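Long-range contacts in IPT/TIG domain-containing protein BACOVA_02650 (Bacteroides ovatus, PDB 5E7H), which binds polysaccharide at the cell surface and probably captures xyloglucan before its transport into the periplasm for degradation: residues L123-V129 with A246-F252; Y134-Q138 with V236-N240; P1-V5 with A72-V77; F26-V32 with S69-I73; I157-L162 with V212-S216. All coordinates share one frame; numbering follows the deposited sequence.

Contact 1 (L123-V129 with A246-F252); sequences LGITGTV and ATIEVYF. With ACT (acetate ion), chain H.
Leu123 and Phe252 open an antiparallel ladder in the xyloglucan-binding domain, between residues 123-129 and 246-252. Backbone bonds come in pairs at Leu123-Phe252, Ile125-Val250, Gly127-Ile248 and Val129-Ala246. The Ile125 N to Val250 O bond is 2.8 Å long and nearly straight, at 172°. The return bond into Ile125 O comes from above the carbonyl plane. Gly127 lies where the chain turns a corner, at backbone angles that call for glycine. Next to it, Thr128 N donates to OXT of an acetate, probably from the crystallisation liquor, at 3.0 Å.

Polar side chains share one face with Tyr251. Thr128 OG1 and Thr247 OG1 are hydrogen-bonded at 2.9 Å. Tyr251 OH donates to Glu249 OE2 at 2.6 Å. Glu249 OE2 lies at the edge of the ring, in its plane, and accepts through its anti lone pair. The ring also lies against Gly124, with CD1 3.7 Å from Gly124 CA. A leucine in place of Tyr251 would probably leave Glu249 OE2 without this donor and its carboxylate freer to turn.

Apolar groups gather on the other face. Leu123 CD2 lies beside Phe252 CD1 at 3.9 Å. This face packs on Trp136 of strand 133-142 and Phe177 of strand 176-181, while strand 160-168 flanks strand 246-259.

Contact 2 (Y134-Q138 with V236-N240); sequences YWWKQ and VYATN
Gln138 and Tyr237 form a non-hydrogen-bonded antiparallel pair in a sheet of the xyloglucan-binding domain. Strand 133-142 meets strand 233-240 here. Gln138 CB lies 3.5 Å from Tyr237 CD2 and also near Val236 O. Its CG sits between the backbone N and the carbonyl carbon (chi1 64°) and still touches CD2 of that ring. A bend at chi2 (-69°) then carries the amide back toward its own strand. NE2 lies over one face of the Trp135 ring, offset toward the rim. It donates to water 1 and makes a weak bond to Trp136 O. OE1 takes a hydrogen bond from Asp103 N.

The Trp135 side chain extends with CG anti to its backbone N, and its CZ3 reaches Tyr237 CD2 at 3.9 Å. The next indole, Trp136, brings CE3 to 3.8 Å from Ala238 CB. Lys137 CG covers the centre of one face of this ring. Thr239 CG2 meets Tyr134 O at 3.5 Å.

Direct backbone bonding across the segments is sparse. Ala238 N donates to Lys137 O at 2.8 Å. Just past the corner at Tyr134 and Trp135, water 1 fills in: it accepts from Trp136 N and donates to Ala238 O, 2.9 Å away.

Contact 3 (P1-V5 with A72-V77); sequences PKPVV and AIGGTV
Pro1 O faces Gly74 CA across 3.4 Å, where the N-terminal chain runs past a type I beta turn from Ala72 to Gly75. This turn links strands 68-72 and 75-78 of the IPT/TIG domain, an immunoglobulin-like E-set fold. The turn is closed by Gly75 N to Ala72 O and by Ala72 N to Gly75 O. The CA-H...O contact from Gly74 to Pro1 O is almost straight, at 173°. A side chain at Gly74 would run into that oxygen, and the backbone angles of Gly75 call for glycine too.

Pro3 and Val77 carry much of the side-chain contact. Pro3 CG sits 3.2 Å from Gly75 O, and its CB touches Ala72 CB and Val77 CG1. Replacing Pro3 by glycine would probably open a gap over the turn and leave Val77 CG1 with less apolar cover. Val77 CG1 lies between its backbone N and carbonyl carbon (chi1 63°), a setting that also lets it meet Val5 CG2 at 3.7 Å. A bend at chi2 (83°) turns the Lys2 chain so that CD rests 3.3 Å from Gly74 O. Water 2 ties the two segments together: it donates to Pro1 O at 2.9 Å and accepts from Gly74 N at 2.8 Å.

Contact 4 (F26-V32 with S69-I73); sequences FIEVSRV and SVTAI
Ile73 CG2 lies between its backbone N and carbonyl carbon, while Ile27 CG2 is anti to its own N (CG1 at chi1 -61°). These torsions bring the two methyl groups to 3.5 Å. Ser30 OG also sits between N and carbonyl carbon (chi1 62°), and it rests 3.3 Å from Thr71 CG2.

Ser30 and Arg31 both face Thr71, which makes a classic beta bulge. Ser30 N donates to Thr71 O at 2.9 Å, tilted 30° from the carbonyl plane. Thr71 N donates to Arg31 O at 2.8 Å, almost straight. The bulge places two residues of 26-32 opposite one of 69-73. Ile73 N still finds Ile27 O at 2.9 Å, beyond the end of strand 68-72.

Arg31 CB lies 4.0 Å from Thr71 CB. The rest of the chain extends away, and NE forms a salt bridge with Asp39. Thr71 OG1 is hydrogen-bonded to Thr76. On the buried face Val70 CG1 is shared by Phe26 CD1 and Val29 CG1, each 4.2 Å away.

Strands 31-34 and 68-72 are the inner pair of a four-stranded sheet; 38-40 flanks the first and 75-78 the second. Phe26, Val32 and Val70 pack onto Ile54 of strand 53-57 in the facing sheet of the IPT/TIG domain.

Contact 5 (I157-L162 with V212-S216); sequences IDDLKL and VSLSS
Ser213 O is gripped by two donors of Ser216, the hydroxyl OG at 2.7 Å and the backbone N, while the next residue, Leu214, reaches across to Leu160. The hydroxyl approaches in the carbonyl plane. Together these bonds hold the 3-10 turn 214-216 that ends strand 207-213, in the xyloglucan-binding domain. Another 3-10 turn, 157-159, leads into strand 160-168. The strands are antiparallel: Leu162 N donates to Val212 O and Val212 N to Leu162 O, both at 2.9 Å. Beyond the ladder, Leu214 N donates to Leu160 O; the N-H points almost straight at the oxygen but comes in tilted 34° from the carbonyl plane.

Leu214 is the main apolar contact. With CG anti to the backbone N (chi1 -172°), it lies beside Leu160 and points the same way. Its CD2 meets Leu160 CB at 3.8 Å and Ile157 CD1 at 4.0 Å. Met181 of strand 176-181 and Ile257 of strand 246-259 also touch Leu214. Ile157 CG2 packs against the backbone of Ser215.

Two waters join the 3-10 turns. Water 3 donates to Ile157 O and accepts from Ser215 N. Water 4 lies 2.8 Å from Ser215 OG and donates to Asp158 OD1 at 3.2 Å.

In the fold
Contacts 3 and 4 belong to the IPT/TIG domain, contacts 1, 2 and 5 to the xyloglucan-binding domain. Contact 3 is a surface contact, held by proline, valine and a water; the others are partly buried. It shares Ala72 and Ile73 with contact 4, and Val77 O and Val70 N bond the two together. Contact 1 is a long ladder bonded in pairs, across a corner at Gly127, while contact 2 has sparse direct bonding and a bridging water. These two touch through Thr126 O and Lys137 NZ and through Ile125 on Ala238. Contact 5 lies about 25 Å from contact 1, centre to centre, but belongs to the same sheet. Contacts 1 and 3 are about 42 Å apart between centres.

Contact 1 (L123-V129 with A246-F252)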
# COMPACT_ATOMS: atom_id res chain seq x y z
N LEU A 123 3.25 -5.65 9.90
CA LEU A 123 2.33 -6.66 10.43
C LEU A 123 2.48 -7.95 9.66
O LEU A 123 2.49 -7.93 8.43
CB LEU A 123 0.89 -6.16 10.30
CG LEU A 123 -0.24 -7.19 10.52
CD1 LEU A 123 -0.26 -7.65 11.96
CD2 LEU A 123 -1.58 -6.61 10.12
N GLY A 124 2.60 -9.06 10.38
CA GLY A 124 2.61 -10.37 9.76
C GLY A 124 1.40 -11.18 10.16
O GLY A 124 1.06 -11.28 11.34
N ILE A 125 0.76 -11.77 9.15
CA ILE A 125 -0.25 -12.79 9.36
C ILE A 125 0.30 -14.03 8.68
O ILE A 125 0.27 -14.13 7.45
CB ILE A 125 -1.60 -12.37 8.78
CG1 ILE A 125 -2.12 -11.08 9.42
CG2 ILE A 125 -2.63 -13.51 8.91
CD1 ILE A 125 -2.54 -11.19 10.81
N THR A 126 0.84 -14.95 9.46
CA THR A 126 1.57 -16.08 8.91
C THR A 126 1.21 -17.34 9.66
O THR A 126 0.87 -17.31 10.85
CB THR A 126 3.09 -15.87 8.99
OG1 THR A 126 3.55 -16.09 10.33
CG2 THR A 126 3.49 -14.47 8.52
N GLY A 127 1.32 -18.47 8.98
CA GLY A 127 1.14 -19.74 9.63
C GLY A 127 0.10 -20.61 8.98
O GLY A 127 -0.43 -20.30 7.92
N THR A 128 -0.23 -21.68 9.69
CA THR A 128 -1.14 -22.69 9.18
C THR A 128 -2.53 -22.51 9.80
O THR A 128 -2.63 -22.32 11.02
CB THR A 128 -0.62 -24.08 9.47
OG1 THR A 128 0.74 -24.18 9.05
CG2 THR A 128 -1.42 -25.09 8.73
N VAL A 129 -3.56 -22.57 8.96
CA VAL A 129 -4.95 -22.43 9.42
C VAL A 129 -5.78 -23.61 8.93
O VAL A 129 -5.66 -24.04 7.79
CB VAL A 129 -5.56 -21.07 8.96
CG1 VAL A 129 -5.51 -20.89 7.45
CG2 VAL A 129 -7.01 -20.90 9.49
N ALA A 246 -4.59 -24.53 5.05
CA ALA A 246 -3.68 -23.76 4.22
C ALA A 246 -2.63 -23.11 5.08
O ALA A 246 -2.87 -22.80 6.24
CB ALA A 246 -4.44 -22.69 3.46
N THR A 247 -1.47 -22.83 4.50
CA THR A 247 -0.43 -22.10 5.19
C THR A 247 -0.20 -20.86 4.36
O THR A 247 -0.10 -20.94 3.14
CB THR A 247 0.83 -22.98 5.36
OG1 THR A 247 0.50 -24.09 6.21
CG2 THR A 247 1.97 -22.19 5.97
N ILE A 248 -0.18 -19.70 5.01
CA ILE A 248 0.02 -18.46 4.29
C ILE A 248 1.10 -17.64 4.99
O ILE A 248 1.47 -17.92 6.12
CB ILE A 248 -1.28 -17.63 4.16
CG1 ILE A 248 -1.67 -16.95 5.49
CG2 ILE A 248 -2.43 -18.54 3.65
CD1 ILE A 248 -2.90 -16.03 5.41
N GLU A 249 1.63 -16.65 4.28
CA GLU A 249 2.63 -15.75 4.85
C GLU A 249 2.42 -14.40 4.18
O GLU A 249 2.80 -14.21 3.02
CB GLU A 249 4.05 -16.28 4.64
CG GLU A 249 5.10 -15.42 5.28
CD GLU A 249 6.51 -15.94 5.08
OE1 GLU A 249 6.71 -17.00 4.43
OE2 GLU A 249 7.42 -15.28 5.61
N VAL A 250 1.78 -13.49 4.91
CA VAL A 250 1.35 -12.20 4.35
C VAL A 250 1.78 -11.09 5.28
O VAL A 250 1.59 -11.19 6.50
CB VAL A 250 -0.17 -12.15 4.14
CG1 VAL A 250 -0.60 -10.84 3.49
CG2 VAL A 250 -0.62 -13.35 3.30
N TYR A 251 2.38 -10.04 4.73
CA TYR A 251 2.80 -8.88 5.52
C TYR A 251 2.11 -7.63 5.01
O TYR A 251 1.80 -7.53 3.82
CB TYR A 251 4.34 -8.67 5.46
CG TYR A 251 5.09 -9.90 5.94
CD1 TYR A 251 5.29 -10.13 7.29
CD2 TYR A 251 5.49 -10.88 5.04
CE1 TYR A 251 5.92 -11.28 7.73
CE2 TYR A 251 6.12 -12.03 5.47
CZ TYR A 251 6.32 -12.23 6.83
OH TYR A 251 6.93 -13.37 7.31
N PHE A 252 1.87 -6.69 5.94
CA PHE A 252 1.20 -5.41 5.64
C PHE A 252 1.96 -4.24 6.25
O PHE A 252 2.51 -4.36 7.34
CB PHE A 252 -0.22 -5.37 6.23
CG PHE A 252 -1.16 -6.47 5.79
CD1 PHE A 252 -1.14 -7.71 6.41
CD2 PHE A 252 -2.09 -6.24 4.81
CE1 PHE A 252 -2.02 -8.71 6.00
CE2 PHE A 252 -2.97 -7.23 4.42
CZ PHE A 252 -2.93 -8.46 5.03
C ACT H . 1.79 -21.27 12.88
O ACT H . 2.89 -20.67 12.79
OXT ACT H . 1.52 -22.22 12.10
CH3 ACT H . 0.79 -20.84 13.93

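Contact 2 (Y134-Q138 with V236-N240)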
# COMPACT_ATOMS: atom_id res chain seq x y z
N TYR A 134 -13.23 -19.68 11.27
CA TYR A 134 -13.81 -18.34 11.20
C TYR A 134 -13.25 -17.39 12.27
O TYR A 134 -13.77 -16.28 12.47
CB TYR A 134 -15.32 -18.45 11.29
CG TYR A 134 -15.87 -19.36 10.21
CD1 TYR A 134 -15.87 -18.96 8.88
CD2 TYR A 134 -16.34 -20.62 10.52
CE1 TYR A 134 -16.34 -19.79 7.89
CE2 TYR A 134 -16.82 -21.46 9.53
CZ TYR A 134 -16.82 -21.04 8.21
OH TYR A 134 -17.29 -21.87 7.23
N TRP A 135 -12.19 -17.80 12.95
CA TRP A 135 -11.48 -16.92 13.87
C TRP A 135 -10.07 -17.47 14.05
O TRP A 135 -9.89 -18.52 14.66
CB TRP A 135 -12.20 -16.81 15.23
CG TRP A 135 -11.49 -15.87 16.17
CD1 TRP A 135 -10.68 -16.21 17.20
CD2 TRP A 135 -11.52 -14.43 16.14
NE1 TRP A 135 -10.19 -15.08 17.82
CE2 TRP A 135 -10.70 -13.97 17.19
CE3 TRP A 135 -12.16 -13.50 15.32
CZ2 TRP A 135 -10.51 -12.62 17.45
CZ3 TRP A 135 -11.96 -12.14 15.58
CH2 TRP A 135 -11.14 -11.72 16.64
N TRP A 136 -9.09 -16.77 13.49
CA TRP A 136 -7.74 -17.30 13.45
C TRP A 136 -6.74 -16.23 13.88
O TRP A 136 -6.48 -16.10 15.09
CB TRP A 136 -7.43 -17.85 12.06
CG TRP A 136 -6.04 -18.39 11.94
CD1 TRP A 136 -5.40 -19.24 12.78
CD2 TRP A 136 -5.11 -18.08 10.90
NE1 TRP A 136 -4.12 -19.48 12.33
CE2 TRP A 136 -3.92 -18.78 11.18
CE3 TRP A 136 -5.17 -17.26 9.77
CZ2 TRP A 136 -2.80 -18.70 10.35
CZ3 TRP A 136 -4.05 -17.18 8.95
CH2 TRP A 136 -2.88 -17.89 9.26
N LYS A 137 -6.22 -15.44 12.94
CA LYS A 137 -5.20 -14.45 13.26
C LYS A 137 -5.68 -13.08 12.85
O LYS A 137 -6.41 -12.93 11.86
CB LYS A 137 -3.84 -14.80 12.60
CG LYS A 137 -3.16 -15.97 13.30
CD LYS A 137 -1.72 -16.21 12.90
CE LYS A 137 -1.16 -17.36 13.73
NZ LYS A 137 0.30 -17.54 13.50
N GLN A 138 -5.28 -12.07 13.62
CA GLN A 138 -5.81 -10.73 13.40
C GLN A 138 -5.01 -9.70 14.18
O GLN A 138 -4.27 -10.03 15.10
CB GLN A 138 -7.30 -10.69 13.82
CG GLN A 138 -7.56 -10.93 15.32
CD GLN A 138 -7.30 -12.35 15.79
OE1 GLN A 138 -6.58 -12.57 16.78
NE2 GLN A 138 -7.94 -13.31 15.16
N VAL A 236 -7.61 -5.82 10.98
CA VAL A 236 -7.29 -6.71 9.86
C VAL A 236 -7.42 -8.14 10.39
O VAL A 236 -6.75 -8.54 11.34
CB VAL A 236 -5.88 -6.45 9.31
CG1 VAL A 236 -5.51 -7.44 8.21
CG2 VAL A 236 -5.76 -5.00 8.80
N TYR A 237 -8.32 -8.92 9.79
CA TYR A 237 -8.67 -10.24 10.33
C TYR A 237 -8.56 -11.29 9.24
O TYR A 237 -9.15 -11.14 8.18
CB TYR A 237 -10.10 -10.26 10.89
CG TYR A 237 -10.44 -9.15 11.85
CD1 TYR A 237 -10.78 -7.88 11.37
CD2 TYR A 237 -10.46 -9.36 13.22
CE1 TYR A 237 -11.11 -6.87 12.22
CE2 TYR A 237 -10.78 -8.34 14.09
CZ TYR A 237 -11.11 -7.10 13.58
OH TYR A 237 -11.43 -6.07 14.44
N ALA A 238 -7.85 -12.37 9.53
CA ALA A 238 -7.71 -13.46 8.56
C ALA A 238 -8.54 -14.66 9.01
O ALA A 238 -8.51 -15.05 10.17
CB ALA A 238 -6.23 -13.86 8.41
N THR A 239 -9.25 -15.27 8.06
CA THR A 239 -10.02 -16.49 8.30
C THR A 239 -9.79 -17.43 7.13
O THR A 239 -9.15 -17.06 6.13
CB THR A 239 -11.52 -16.23 8.45
OG1 THR A 239 -12.00 -15.54 7.29
CG2 THR A 239 -11.81 -15.41 9.70
N ASN A 240 -10.34 -18.64 7.24
CA ASN A 240 -10.27 -19.58 6.14
C ASN A 240 -11.59 -20.29 5.89
O ASN A 240 -11.82 -21.41 6.41
CB ASN A 240 -9.18 -20.62 6.39
CG ASN A 240 -9.04 -21.57 5.23
OD1 ASN A 240 -9.52 -21.28 4.13
ND2 ASN A 240 -8.39 -22.71 5.46
O HOH W 1 -9.50 -13.93 12.62

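Contact 3 (P1-V5 with A72-V77)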
# COMPACT_ATOMS: atom_id res chain seq x y z
N PRO A 1 8.13 14.89 -28.98
CA PRO A 1 7.13 14.11 -28.24
C PRO A 1 7.45 14.02 -26.75
O PRO A 1 8.39 13.33 -26.36
CB PRO A 1 7.20 12.73 -28.91
CG PRO A 1 8.61 12.63 -29.40
CD PRO A 1 9.07 14.03 -29.72
N LYS A 2 6.65 14.72 -25.94
CA LYS A 2 6.84 14.80 -24.50
C LYS A 2 6.69 13.45 -23.82
O LYS A 2 5.88 12.63 -24.25
CB LYS A 2 5.82 15.77 -23.89
CG LYS A 2 6.41 16.93 -23.11
CD LYS A 2 6.82 18.08 -24.01
CE LYS A 2 5.61 18.76 -24.64
NZ LYS A 2 5.35 18.33 -26.04
N PRO A 3 7.47 13.20 -22.75
CA PRO A 3 7.17 12.01 -21.96
C PRO A 3 5.83 12.15 -21.24
O PRO A 3 5.42 13.26 -20.91
CB PRO A 3 8.32 11.94 -20.96
CG PRO A 3 8.75 13.34 -20.80
CD PRO A 3 8.58 13.97 -22.17
N VAL A 4 5.18 11.01 -21.01
CA VAL A 4 3.88 10.96 -20.35
C VAL A 4 3.95 9.87 -19.29
O VAL A 4 4.57 8.84 -19.52
CB VAL A 4 2.76 10.65 -21.35
CG1 VAL A 4 1.42 10.56 -20.64
CG2 VAL A 4 2.72 11.72 -22.43
N VAL A 5 3.33 10.10 -18.13
CA VAL A 5 3.23 9.08 -17.09
C VAL A 5 1.79 8.63 -16.95
O VAL A 5 0.91 9.46 -16.70
CB VAL A 5 3.72 9.61 -15.74
CG1 VAL A 5 3.55 8.55 -14.65
CG2 VAL A 5 5.18 10.03 -15.82
N ALA A 72 13.12 13.18 -20.28
CA ALA A 72 13.43 12.40 -21.46
C ALA A 72 13.79 13.38 -22.57
O ALA A 72 13.77 14.59 -22.35
CB ALA A 72 12.27 11.51 -21.88
N ILE A 73 14.11 12.86 -23.75
CA ILE A 73 14.55 13.73 -24.84
C ILE A 73 13.48 14.76 -25.21
O ILE A 73 13.79 15.89 -25.59
CB ILE A 73 14.93 12.92 -26.09
CG1 ILE A 73 15.36 13.85 -27.23
CG2 ILE A 73 13.78 12.05 -26.56
CD1 ILE A 73 16.40 14.90 -26.85
N GLY A 74 12.22 14.36 -25.06
CA GLY A 74 11.10 15.22 -25.40
C GLY A 74 10.74 16.24 -24.33
O GLY A 74 9.90 17.11 -24.56
N GLY A 75 11.35 16.12 -23.15
CA GLY A 75 11.09 17.05 -22.07
C GLY A 75 10.91 16.37 -20.72
O GLY A 75 11.35 15.25 -20.53
N THR A 76 10.27 17.08 -19.79
CA THR A 76 10.11 16.60 -18.42
C THR A 76 8.65 16.50 -18.05
O THR A 76 7.83 17.35 -18.41
CB THR A 76 10.83 17.52 -17.42
OG1 THR A 76 12.22 17.55 -17.74
CG2 THR A 76 10.66 17.03 -15.98
N VAL A 77 8.32 15.42 -17.35
CA VAL A 77 6.96 15.19 -16.87
C VAL A 77 7.00 14.79 -15.40
O VAL A 77 7.92 14.10 -14.96
CB VAL A 77 6.24 14.11 -17.71
CG1 VAL A 77 6.94 12.77 -17.59
CG2 VAL A 77 4.77 14.00 -17.32
O HOH W 2 10.45 12.28 -24.62

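Contact 4 (F26-V32 with S69-I73)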
# COMPACT_ATOMS: atom_id res chain seq x y z
N PHE A 26 9.43 7.44 -23.10
CA PHE A 26 10.55 7.44 -22.17
C PHE A 26 11.84 7.21 -22.97
O PHE A 26 12.55 6.22 -22.80
CB PHE A 26 10.36 6.37 -21.08
CG PHE A 26 9.20 6.62 -20.14
CD1 PHE A 26 8.81 7.91 -19.79
CD2 PHE A 26 8.50 5.55 -19.60
CE1 PHE A 26 7.74 8.12 -18.90
CE2 PHE A 26 7.44 5.76 -18.71
CZ PHE A 26 7.07 7.04 -18.37
N ILE A 27 12.13 8.16 -23.85
CA ILE A 27 13.24 8.05 -24.80
C ILE A 27 14.46 8.80 -24.27
O ILE A 27 14.39 10.00 -24.02
CB ILE A 27 12.83 8.60 -26.19
CG1 ILE A 27 11.66 7.78 -26.74
CG2 ILE A 27 14.00 8.57 -27.16
CD1 ILE A 27 10.85 8.50 -27.80
N GLU A 28 15.56 8.08 -24.12
CA GLU A 28 16.80 8.64 -23.59
C GLU A 28 16.54 9.37 -22.28
O GLU A 28 16.79 10.57 -22.16
CB GLU A 28 17.46 9.58 -24.61
CG GLU A 28 18.21 8.86 -25.70
CD GLU A 28 19.44 8.14 -25.18
OE1 GLU A 28 20.41 8.81 -24.78
OE2 GLU A 28 19.43 6.89 -25.16
N VAL A 29 16.03 8.63 -21.30
CA VAL A 29 15.78 9.18 -19.98
C VAL A 29 17.09 9.67 -19.39
O VAL A 29 18.05 8.90 -19.30
CB VAL A 29 15.12 8.14 -19.06
CG1 VAL A 29 15.03 8.64 -17.62
CG2 VAL A 29 13.73 7.78 -19.59
N SER A 30 17.13 10.94 -19.02
CA SER A 30 18.36 11.57 -18.55
C SER A 30 18.29 11.91 -17.07
O SER A 30 19.30 12.23 -16.46
CB SER A 30 18.67 12.82 -19.37
OG SER A 30 17.65 13.79 -19.24
N ARG A 31 17.10 11.83 -16.49
CA ARG A 31 16.95 12.12 -15.08
C ARG A 31 15.65 11.56 -14.55
O ARG A 31 14.62 11.69 -15.19
CB ARG A 31 17.00 13.62 -14.83
CG ARG A 31 17.10 13.98 -13.37
CD ARG A 31 17.01 15.48 -13.18
NE ARG A 31 17.30 15.85 -11.80
CZ ARG A 31 17.12 17.07 -11.30
NH1 ARG A 31 16.63 18.04 -12.06
NH2 ARG A 31 17.41 17.31 -10.03
N VAL A 32 15.72 10.95 -13.37
CA VAL A 32 14.53 10.63 -12.59
C VAL A 32 14.74 11.18 -11.18
O VAL A 32 15.59 10.69 -10.44
CB VAL A 32 14.23 9.10 -12.54
CG1 VAL A 32 13.06 8.79 -11.61
CG2 VAL A 32 13.93 8.58 -13.94
N SER A 69 9.74 13.22 -11.00
CA SER A 69 9.94 13.91 -12.28
C SER A 69 10.83 13.08 -13.19
O SER A 69 11.92 12.67 -12.78
CB SER A 69 10.57 15.29 -12.06
OG SER A 69 9.70 16.12 -11.30
N VAL A 70 10.38 12.86 -14.42
CA VAL A 70 11.13 12.10 -15.42
C VAL A 70 11.51 13.03 -16.56
O VAL A 70 10.64 13.65 -17.17
CB VAL A 70 10.31 10.91 -15.96
CG1 VAL A 70 11.11 10.14 -17.03
CG2 VAL A 70 9.89 9.98 -14.83
N THR A 71 12.81 13.13 -16.84
CA THR A 71 13.28 13.91 -17.98
C THR A 71 13.68 12.95 -19.10
O THR A 71 14.46 12.03 -18.88
CB THR A 71 14.47 14.81 -17.63
OG1 THR A 71 14.10 15.72 -16.59
CG2 THR A 71 14.93 15.61 -18.85
N ALA A 72 13.12 13.18 -20.28
CA ALA A 72 13.43 12.40 -21.46
C ALA A 72 13.79 13.38 -22.57
O ALA A 72 13.77 14.59 -22.35
CB ALA A 72 12.27 11.51 -21.88
N ILE A 73 14.11 12.86 -23.75
CA ILE A 73 14.55 13.73 -24.84
C ILE A 73 13.48 14.76 -25.21
O ILE A 73 13.79 15.89 -25.59
CB ILE A 73 14.93 12.92 -26.09
CG1 ILE A 73 15.36 13.85 -27.23
CG2 ILE A 73 13.78 12.05 -26.56
CD1 ILE A 73 16.40 14.90 -26.85

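Contact 5 (I157-L162 with V212-S216)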
# COMPACT_ATOMS: atom_id res chain seq x y z
N ILE A 157 -16.65 10.23 1.16
CA ILE A 157 -15.96 8.96 1.32
C ILE A 157 -15.78 8.30 -0.06
O ILE A 157 -14.75 7.65 -0.30
CB ILE A 157 -16.74 8.03 2.28
CG1 ILE A 157 -16.76 8.64 3.70
CG2 ILE A 157 -16.18 6.61 2.26
CD1 ILE A 157 -15.43 8.83 4.36
N ASP A 158 -16.76 8.50 -0.94
CA ASP A 158 -16.69 7.99 -2.32
C ASP A 158 -15.47 8.49 -3.09
O ASP A 158 -15.08 7.88 -4.11
CB ASP A 158 -17.95 8.38 -3.12
CG ASP A 158 -19.16 7.52 -2.78
OD1 ASP A 158 -18.98 6.35 -2.36
OD2 ASP A 158 -20.29 8.02 -2.94
N ASP A 159 -14.87 9.60 -2.65
CA ASP A 159 -13.71 10.19 -3.34
C ASP A 159 -12.37 9.79 -2.69
O ASP A 159 -11.33 10.34 -3.07
CB ASP A 159 -13.82 11.71 -3.37
CG ASP A 159 -14.98 12.20 -4.22
OD1 ASP A 159 -15.55 11.41 -5.00
OD2 ASP A 159 -15.30 13.40 -4.10
N LEU A 160 -12.40 8.86 -1.73
CA LEU A 160 -11.20 8.43 -1.00
C LEU A 160 -10.93 6.93 -1.19
O LEU A 160 -11.86 6.15 -1.41
CB LEU A 160 -11.36 8.73 0.51
CG LEU A 160 -11.53 10.22 0.84
CD1 LEU A 160 -11.84 10.38 2.32
CD2 LEU A 160 -10.29 11.01 0.47
N LYS A 161 -9.68 6.54 -1.05
CA LYS A 161 -9.31 5.13 -1.07
C LYS A 161 -8.37 4.79 0.06
O LYS A 161 -7.63 5.65 0.56
CB LYS A 161 -8.69 4.74 -2.43
CG LYS A 161 -7.53 5.55 -2.87
CD LYS A 161 -7.17 5.21 -4.34
CE LYS A 161 -5.98 6.02 -4.76
NZ LYS A 161 -5.58 5.70 -6.17
N LEU A 162 -8.44 3.54 0.49
CA LEU A 162 -7.50 2.97 1.44
C LEU A 162 -6.42 2.25 0.64
O LEU A 162 -6.74 1.37 -0.16
CB LEU A 162 -8.19 1.98 2.38
CG LEU A 162 -7.29 1.24 3.36
CD1 LEU A 162 -6.75 2.20 4.42
CD2 LEU A 162 -8.04 0.11 3.99
N VAL A 212 -8.25 -0.17 -2.10
CA VAL A 212 -9.70 -0.37 -2.19
C VAL A 212 -10.44 0.95 -1.99
O VAL A 212 -9.94 1.84 -1.30
CB VAL A 212 -10.22 -1.40 -1.15
CG1 VAL A 212 -9.59 -2.77 -1.40
CG2 VAL A 212 -9.95 -0.95 0.27
N SER A 213 -11.62 1.10 -2.59
CA SER A 213 -12.43 2.27 -2.28
C SER A 213 -12.68 2.33 -0.78
O SER A 213 -12.98 1.32 -0.13
CB SER A 213 -13.77 2.23 -3.02
OG SER A 213 -13.58 2.40 -4.41
N LEU A 214 -12.57 3.52 -0.20
CA LEU A 214 -12.81 3.63 1.23
C LEU A 214 -14.27 3.30 1.54
O LEU A 214 -14.56 2.83 2.64
CB LEU A 214 -12.45 5.04 1.75
CG LEU A 214 -12.48 5.22 3.27
CD1 LEU A 214 -11.50 4.27 3.98
CD2 LEU A 214 -12.14 6.68 3.65
N SER A 215 -15.18 3.49 0.59
CA SER A 215 -16.58 3.12 0.78
C SER A 215 -16.77 1.61 0.99
O SER A 215 -17.85 1.19 1.44
CB SER A 215 -17.42 3.59 -0.41
OG SER A 215 -17.02 2.95 -1.62
N SER A 216 -15.77 0.80 0.64
CA SER A 216 -15.88 -0.65 0.85
C SER A 216 -15.62 -1.03 2.31
O SER A 216 -15.86 -2.18 2.68
CB SER A 216 -14.95 -1.42 -0.07
OG SER A 216 -13.61 -1.28 0.32
O HOH W 3 -14.72 5.24 -1.78
O HOH W 4 -16.64 4.61 -3.79